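Local coordinates for protein tumor necrosis factor receptor superfamily member grnd (Drosophila melanogaster, PDB 6ZSY) that acts as a cell-surface receptor for the TNF cytokine Eiger, activates JNK signalling and is required for Eiger-induced apoptosis, at residues D5-I10 with T22-P27. Numbering follows the deposited sequence. Where two conformers were deposited one is given.
Sequences DCHGTI and TERCHP
The backbones of residues 5-10 and 22-27 come closest where Cys-6 CA lies 4.0 Å from Glu-23 CA, both residues having positive phi, and Cys-6 CA makes a CH...O contact with Glu-23 O at 3.3 Å. The Cys-6 N-H gives a nearly straight hydrogen bond (173°) of 2.7 Å to Glu-23 OE1, reaching the carboxylate from above its plane. The bend at chi2 (-72°) carries Glu-23 CD back toward this amide. A water donates to both Cys-6 O and Glu-23 O, so the carbonyl of Glu-23 takes the water as well as the CH contact. His-7 CG stands anti to its carbonyl carbon, beside the backbone N (chi1 -58°). The CD2 edge of the ring is turned to Glu-23 O, which lies near the ring plane; Arg-24 NH1 approaches the same CD2 obliquely at 3.4 Å.

Glu-23 and Arg-24 both face Tyr-19, forming a G1 beta bulge where strand 24-27 begins its antiparallel pairing with strand 16-19. This is the small, disulfide-rich extracellular domain, through which the receptor binds Eiger. Cys-6, disulfide-bonded to Cys-18, rests SG 3.4 Å from Arg-24 C, against the bulge backbone. Farther along, Thr-9 CG2 touches SG of Cys-25 at 3.6 Å, the half-cystine joined to Cys-11. Within residues 22-27, Thr-22 OG1 hydrogen-bonds His-26 NE2 and weakly accepts Arg-24 N-H.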
loop_
_atom_site.group_PDB
_atom_site.type_symbol
_atom_site.label_atom_id
_atom_site.label_comp_id
_atom_site.label_asym_id
_atom_site.label_seq_id
_atom_site.Cartn_x
_atom_site.Cartn_y
_atom_site.Cartn_z
ATOM N N ASP A 5 2.708 -8.368 -11.139
ATOM C CA ASP A 5 2.569 -7.543 -9.938
ATOM C C ASP A 5 3.683 -7.906 -8.991
ATOM O O ASP A 5 3.772 -9.063 -8.522
ATOM C CB ASP A 5 1.252 -7.778 -9.231
ATOM C CG ASP A 5 0.110 -7.069 -9.810
ATOM O OD1 ASP A 5 0.169 -6.336 -10.799
ATOM O OD2 ASP A 5 -1.005 -7.168 -9.181
ATOM N N CYS A 6 4.542 -6.938 -8.675
ATOM C CA CYS A 6 5.600 -7.126 -7.696
ATOM C C CYS A 6 6.493 -8.335 -8.026
ATOM O O CYS A 6 7.039 -8.967 -7.121
ATOM C CB CYS A 6 5.081 -7.188 -6.275
ATOM S SG CYS A 6 4.553 -5.511 -5.762
ATOM N N HIS A 7 6.655 -8.624 -9.326
ATOM C CA HIS A 7 7.539 -9.699 -9.744
ATOM C C HIS A 7 7.145 -11.031 -9.095
ATOM O O HIS A 7 7.972 -11.912 -8.886
ATOM C CB HIS A 7 9.006 -9.405 -9.457
ATOM C CG HIS A 7 9.526 -8.174 -10.072
ATOM N ND1 HIS A 7 10.198 -8.127 -11.258
ATOM C CD2 HIS A 7 9.480 -6.878 -9.665
ATOM C CE1 HIS A 7 10.553 -6.891 -11.547
ATOM N NE2 HIS A 7 10.108 -6.080 -10.575
ATOM N N GLY A 8 5.837 -11.208 -8.815
ATOM C CA GLY A 8 5.316 -12.406 -8.191
ATOM C C GLY A 8 5.314 -12.452 -6.694
ATOM O O GLY A 8 4.764 -13.372 -6.101
ATOM N N THR A 9 5.940 -11.470 -6.031
ATOM C CA THR A 9 5.935 -11.441 -4.580
ATOM C C THR A 9 4.519 -11.183 -4.062
ATOM O O THR A 9 3.799 -10.363 -4.581
ATOM C CB THR A 9 6.886 -10.331 -4.080
ATOM O OG1 THR A 9 8.242 -10.794 -4.244
ATOM C CG2 THR A 9 6.689 -10.002 -2.615
ATOM N N ILE A 10 4.203 -11.923 -2.976
ATOM C CA ILE A 10 2.971 -11.701 -2.229
ATOM C C ILE A 10 3.342 -10.974 -0.962
ATOM O O ILE A 10 4.112 -11.452 -0.132
ATOM C CB ILE A 10 2.231 -13.030 -1.973
ATOM C CG1 ILE A 10 1.806 -13.729 -3.274
ATOM C CG2 ILE A 10 1.030 -12.809 -1.053
ATOM C CD1 ILE A 10 1.047 -12.818 -4.230
ATOM N N THR A 22 6.336 0.900 -8.524
ATOM C CA THR A 22 7.662 0.377 -8.283
ATOM C C THR A 22 7.743 -1.146 -8.452
ATOM O O THR A 22 8.872 -1.687 -8.468
ATOM C CB THR A 22 8.110 0.744 -6.826
ATOM O OG1 THR A 22 7.143 0.165 -5.968
ATOM C CG2 THR A 22 8.222 2.249 -6.652
ATOM N N GLU A 23 6.597 -1.800 -8.492
ATOM C CA GLU A 23 6.490 -3.261 -8.434
ATOM C C GLU A 23 7.224 -3.799 -7.188
ATOM O O GLU A 23 7.881 -4.855 -7.232
ATOM C CB GLU A 23 6.921 -3.937 -9.731
ATOM C CG GLU A 23 6.066 -3.514 -10.924
ATOM C CD GLU A 23 4.635 -4.042 -10.994
ATOM O OE1 GLU A 23 4.116 -4.575 -9.985
ATOM O OE2 GLU A 23 4.007 -3.882 -12.077
ATOM N N ARG A 24 7.035 -3.080 -6.066
ATOM C CA ARG A 24 7.535 -3.515 -4.777
ATOM C C ARG A 24 6.393 -3.441 -3.747
ATOM O O ARG A 24 5.456 -2.657 -3.895
ATOM C CB ARG A 24 8.668 -2.613 -4.300
ATOM C CG ARG A 24 9.887 -2.589 -5.212
ATOM C CD ARG A 24 10.762 -3.805 -5.017
ATOM N NE ARG A 24 11.894 -3.861 -5.916
ATOM C CZ ARG A 24 12.193 -4.242 -7.125
ATOM N NH1 ARG A 24 11.629 -5.382 -7.549
ATOM N NH2 ARG A 24 12.970 -3.616 -7.998
ATOM N N CYS A 25 6.547 -4.194 -2.683
ATOM C CA CYS A 25 5.649 -4.065 -1.530
ATOM C C CYS A 25 5.902 -2.760 -0.786
ATOM O O CYS A 25 7.060 -2.425 -0.562
ATOM C CB CYS A 25 5.826 -5.233 -0.571
ATOM S SG CYS A 25 5.546 -6.866 -1.309
ATOM N N HIS A 26 4.871 -2.071 -0.429
ATOM C CA HIS A 26 5.005 -0.790 0.285
ATOM C C HIS A 26 4.064 -0.832 1.490
ATOM O O HIS A 26 3.022 -1.481 1.505
ATOM C CB HIS A 26 4.673 0.446 -0.547
ATOM C CG HIS A 26 5.765 0.836 -1.505
ATOM N ND1 HIS A 26 6.415 2.035 -1.529
ATOM C CD2 HIS A 26 6.301 0.140 -2.552
ATOM C CE1 HIS A 26 7.281 2.002 -2.498
ATOM N NE2 HIS A 26 7.268 0.849 -3.196
ATOM N N PRO A 27 4.427 -0.082 2.531
ATOM C CA PRO A 27 3.599 -0.095 3.771
ATOM C C PRO A 27 2.288 0.635 3.604
ATOM O O PRO A 27 2.232 1.775 3.169
ATOM C CB PRO A 27 4.474 0.579 4.827
ATOM C CG PRO A 27 5.665 1.063 4.136
ATOM C CD PRO A 27 5.685 0.650 2.735
HETATM O O HOH W 1 8.728 -7.093 -5.487
#